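Local coordinates for putative carboxynorspermidine decarboxylase protein (Sinorhizobium meliloti, PDB 3MT1), which probably catalyses the pyridoxal 5'-phosphate-dependent decarboxylation of carboxynorspermidine and carboxyspermidine to norspermidine and spermidine in polyamine biosynthesis, at the interface of chains A and B. Sequence-based numbering; all coordinates share one arbitrary frame. Chains: chain A/B, Putative carboxynorspermidine decarboxylase protein.

Contact 1: the interface of chains A and B. Residues chain A 331, 334, 356-357, 360; chain B 59, 61.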
# COMPACT_ATOMS: atom_id res chain seq x y z
N TRP A 331 3.19 -1.47 -6.01
CA TRP A 331 3.16 -1.44 -7.47
C TRP A 331 1.79 -1.03 -8.00
O TRP A 331 1.35 -1.47 -9.06
CB TRP A 331 3.56 -2.81 -8.04
CG TRP A 331 5.03 -3.11 -7.93
CD1 TRP A 331 5.62 -4.02 -7.10
CD2 TRP A 331 6.10 -2.47 -8.65
NE1 TRP A 331 6.98 -4.00 -7.27
CE2 TRP A 331 7.30 -3.07 -8.22
CE3 TRP A 331 6.15 -1.47 -9.64
CZ2 TRP A 331 8.56 -2.73 -8.74
CZ3 TRP A 331 7.41 -1.11 -10.17
CH2 TRP A 331 8.60 -1.74 -9.71
N GLY A 334 1.08 -0.56 -11.56
CA GLY A 334 2.36 -0.78 -12.23
C GLY A 334 3.16 0.50 -12.47
O GLY A 334 4.06 0.53 -13.34
N THR A 356 13.02 -2.67 -11.35
CA THR A 356 12.85 -2.84 -12.78
C THR A 356 11.56 -3.56 -13.08
O THR A 356 10.82 -3.98 -12.16
CB THR A 356 13.92 -3.78 -13.31
OG1 THR A 356 13.84 -4.99 -12.55
CG2 THR A 356 15.33 -3.14 -13.18
N TYR A 357 11.32 -3.75 -14.37
CA TYR A 357 10.19 -4.56 -14.80
C TYR A 357 10.20 -5.91 -14.10
O TYR A 357 9.18 -6.31 -13.54
CB TYR A 357 10.19 -4.74 -16.30
CG TYR A 357 9.08 -5.64 -16.74
CD1 TYR A 357 7.76 -5.18 -16.78
CD2 TYR A 357 9.34 -6.94 -17.13
CE1 TYR A 357 6.73 -6.00 -17.17
CE2 TYR A 357 8.34 -7.77 -17.54
CZ TYR A 357 7.04 -7.30 -17.55
OH TYR A 357 6.06 -8.14 -17.95
N TYR A 360 8.70 -5.91 -10.74
CA TYR A 360 7.28 -5.76 -10.84
C TYR A 360 6.68 -7.10 -11.19
O TYR A 360 5.72 -7.55 -10.51
CB TYR A 360 6.91 -4.69 -11.87
CG TYR A 360 5.47 -4.71 -12.34
CD1 TYR A 360 4.43 -4.29 -11.50
CD2 TYR A 360 5.13 -5.19 -13.60
CE1 TYR A 360 3.10 -4.31 -11.90
CE2 TYR A 360 3.79 -5.22 -14.03
CZ TYR A 360 2.78 -4.77 -13.18
OH TYR A 360 1.46 -4.81 -13.57
N SER B 59 0.07 1.99 -17.44
CA SER B 59 1.48 2.26 -17.20
C SER B 59 2.31 1.42 -18.14
O SER B 59 1.82 0.43 -18.70
CB SER B 59 1.86 1.88 -15.78
OG SER B 59 1.81 0.48 -15.58
N PHE B 61 4.79 -0.61 -17.26
CA PHE B 61 4.95 -1.98 -16.83
C PHE B 61 3.70 -2.82 -17.10
O PHE B 61 3.80 -3.98 -17.49
CB PHE B 61 5.36 -2.05 -15.40
CG PHE B 61 6.78 -1.60 -15.14
CD1 PHE B 61 7.64 -1.30 -16.18
CD2 PHE B 61 7.26 -1.53 -13.83
CE1 PHE B 61 8.94 -0.90 -15.94
CE2 PHE B 61 8.60 -1.17 -13.57
CZ PHE B 61 9.44 -0.85 -14.64

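Contact 2: the interface of chains A and B. Residues chain A 264, 268, 271-272, 330; chain B 268, 272, 330.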
# COMPACT_ATOMS: atom_id res chain seq x y z
N GLU A 264 -0.58 6.83 -3.70
CA GLU A 264 -0.95 5.50 -3.26
C GLU A 264 0.25 4.54 -3.30
O GLU A 264 0.42 3.70 -2.40
CB GLU A 264 -2.09 4.94 -4.08
CG GLU A 264 -2.38 3.49 -3.70
CD GLU A 264 -3.80 3.06 -4.03
OE1 GLU A 264 -4.61 3.90 -4.51
OE2 GLU A 264 -4.11 1.85 -3.78
N LEU A 268 1.92 6.52 0.71
CA LEU A 268 0.63 6.02 1.07
C LEU A 268 0.00 6.68 2.31
O LEU A 268 -1.22 6.82 2.38
CB LEU A 268 0.77 4.50 1.21
CG LEU A 268 -0.35 3.56 1.58
CD1 LEU A 268 -1.47 3.70 0.59
CD2 LEU A 268 0.15 2.11 1.68
N LEU A 271 -2.48 9.45 1.61
CA LEU A 271 -3.80 8.99 1.17
C LEU A 271 -4.60 8.45 2.35
O LEU A 271 -5.71 8.89 2.57
CB LEU A 271 -3.64 7.90 0.09
CG LEU A 271 -4.88 7.09 -0.39
CD1 LEU A 271 -6.03 7.99 -0.91
CD2 LEU A 271 -4.49 6.04 -1.46
N ILE A 272 -4.02 7.49 3.09
CA ILE A 272 -4.60 6.90 4.29
C ILE A 272 -5.07 8.00 5.26
O ILE A 272 -6.19 7.97 5.77
CB ILE A 272 -3.57 6.01 5.10
CG1 ILE A 272 -3.03 4.86 4.26
CG2 ILE A 272 -4.17 5.46 6.36
CD1 ILE A 272 -4.13 4.11 3.52
N ASN A 330 4.40 0.41 -3.06
CA ASN A 330 3.83 -0.73 -3.77
C ASN A 330 3.77 -0.51 -5.30
O ASN A 330 4.22 0.51 -5.80
CB ASN A 330 2.45 -1.03 -3.19
CG ASN A 330 1.56 0.19 -3.22
OD1 ASN A 330 1.04 0.56 -4.28
ND2 ASN A 330 1.42 0.84 -2.08
N LEU B 268 -5.51 -3.41 0.83
CA LEU B 268 -5.29 -2.04 1.17
C LEU B 268 -6.50 -1.17 0.84
O LEU B 268 -6.73 -0.16 1.48
CB LEU B 268 -4.01 -1.55 0.49
CG LEU B 268 -3.63 -0.06 0.44
CD1 LEU B 268 -3.39 0.54 1.85
CD2 LEU B 268 -2.43 0.23 -0.49
N ILE B 272 -8.01 2.04 2.74
CA ILE B 272 -8.18 3.31 2.00
C ILE B 272 -9.61 3.87 2.02
O ILE B 272 -9.84 5.07 2.24
CB ILE B 272 -7.77 3.18 0.52
CG1 ILE B 272 -6.31 2.76 0.40
CG2 ILE B 272 -7.93 4.51 -0.15
CD1 ILE B 272 -5.82 2.57 -1.05
N ASN B 330 2.03 -4.77 0.08
CA ASN B 330 3.30 -4.18 0.48
C ASN B 330 3.89 -4.83 1.77
O ASN B 330 3.25 -5.70 2.41
CB ASN B 330 3.09 -2.68 0.68
CG ASN B 330 2.01 -2.41 1.68
OD1 ASN B 330 2.26 -2.43 2.89
ND2 ASN B 330 0.77 -2.20 1.20
O HOH W 1 -8.92 6.69 4.75

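Contact 1: the interface of chains A and B
B:Phe61 reaches into an aromatic pocket formed by A:Trp331, A:Tyr357 and A:Tyr360, an apolar peg-and-socket patch that helps hold the two subunits of the homodimer together. The peg stands in the first turn of helix 60-70 of chain B; the socket is built from the 3-10 turn 332-334, the residue before it and the start of helix 357-364 of chain A. CG of B:Phe61 lies anti to its own carbonyl carbon (chi1 -71°), which carries the phenyl ring into chain A. One face of the ring is covered by the backbone of A:Tyr357, whose CA sits 3.9 Å from the centroid of the B:Phe61 ring, offset toward its rim. A:Trp331 comes at the edge, in the plane of the phenyl, with CZ3 3.6 Å from B:Phe61 CE2. Nearer the root of the side chain, CB of B:Phe61 lies over the face of the A:Tyr360 phenol, 3.6 Å from its CD2. The A:Tyr357 ring meets chain B differently, presenting its edge in plane to the main-chain oxygen of B:Phe61, with CE1 3.6 Å from that O. Within chain A, A:Tyr360 CA lies over one face of the A:Trp331 indole, while A:Trp331 CB meets the edge of the A:Tyr360 phenol, so the socket walls brace each other. At the rim, the B:Ser59 hydroxyl OG gives a weak hydrogen bond to the carbonyl O of A:Gly334 at 3.2 Å. Replacing B:Phe61 with an alanine would probably open a gap between the A:Tyr357 backbone and the A:Trp331 edge, depriving both of their partner across the interface. By seating the first turn of helix 60-70 of one subunit against helix 357-364, the last helix of the other, the patch is likely to contribute to the relative orientation of the subunits in the dimer.

Contact 2: the interface of chains A and B
Helix 268-272 of chain A meets helix 268-273 of chain B, flanked by the short helix 263-266 of chain A and by the loops carrying A:Asn330 and B:Asn330. A:Leu268 and B:Leu268 reach toward each other tip to tip, their branched ends interlocking with A:Leu268 CD1 3.8 Å from B:Leu268 CD2. In both copies CG is anti to the backbone N (chi1 180° in A:Leu268), which extends each isobutyl group toward its counterpart. Farther along the helices, B:Ile272 crosses A:Leu271 at about a right angle. Its delta methyl CD1 rests 3.7 Å from A:Leu271 CD2, while its gamma methyl CG2 packs against the same isobutyl group. That CD1 also lies against the carboxylate of A:Glu264, 3.6 Å from the carboxyl carbon CD, a van der Waals contact that places a hydrocarbon beside a probably charged group. The two isoleucines are modelled differently: B:Ile272 has an extended end (chi2 178°), whereas A:Ile272 bends its delta methyl (chi2 -46°), which then meets both B:Leu268 CD1 and B:Ile272 CG1. The two copies may therefore pack slightly differently here, although at 2.5 Å resolution the difference could lie in the model. At one end of the patch a water sits between the helices, 3.2 Å from the main-chain O of A:Ile272 and 3.1 Å from that of B:Ile272. At the other end the A:Asn330 side-chain amide ND2 donates a fairly straight hydrogen bond of 3.0 Å to the backbone O of A:Glu264, tilted from the carbonyl plane, which ties the loop to helix 263-266. Beyond it, A:Asn330 and B:Asn330 draw near each other through their CB atoms. The patch thus lies where equivalent segments of the two chains come together about the dimer's two-fold axis, on short helices between strands 255-259 and 286-291, with A:Asp269, a predicted substrate-binding residue, next in sequence to A:Leu268.

Contacts 1 and 2 lie about 17 Å apart, measured between the centres of their C-alpha atoms, within the same two-fold symmetric dimer interface. They share no residue, but A:Asn330 of contact 2 directly precedes A:Trp331 of contact 1, so one stretch of chain A serves both. Contact 2 brings like segments together near the two-fold axis; contact 1 lies off it, joins unlike segments, and recurs on the other side with the chains exchanged. A central, largely apolar meeting of helices is thus flanked by aromatic sockets, an arrangement likely to limit rocking or twisting of one subunit against the other.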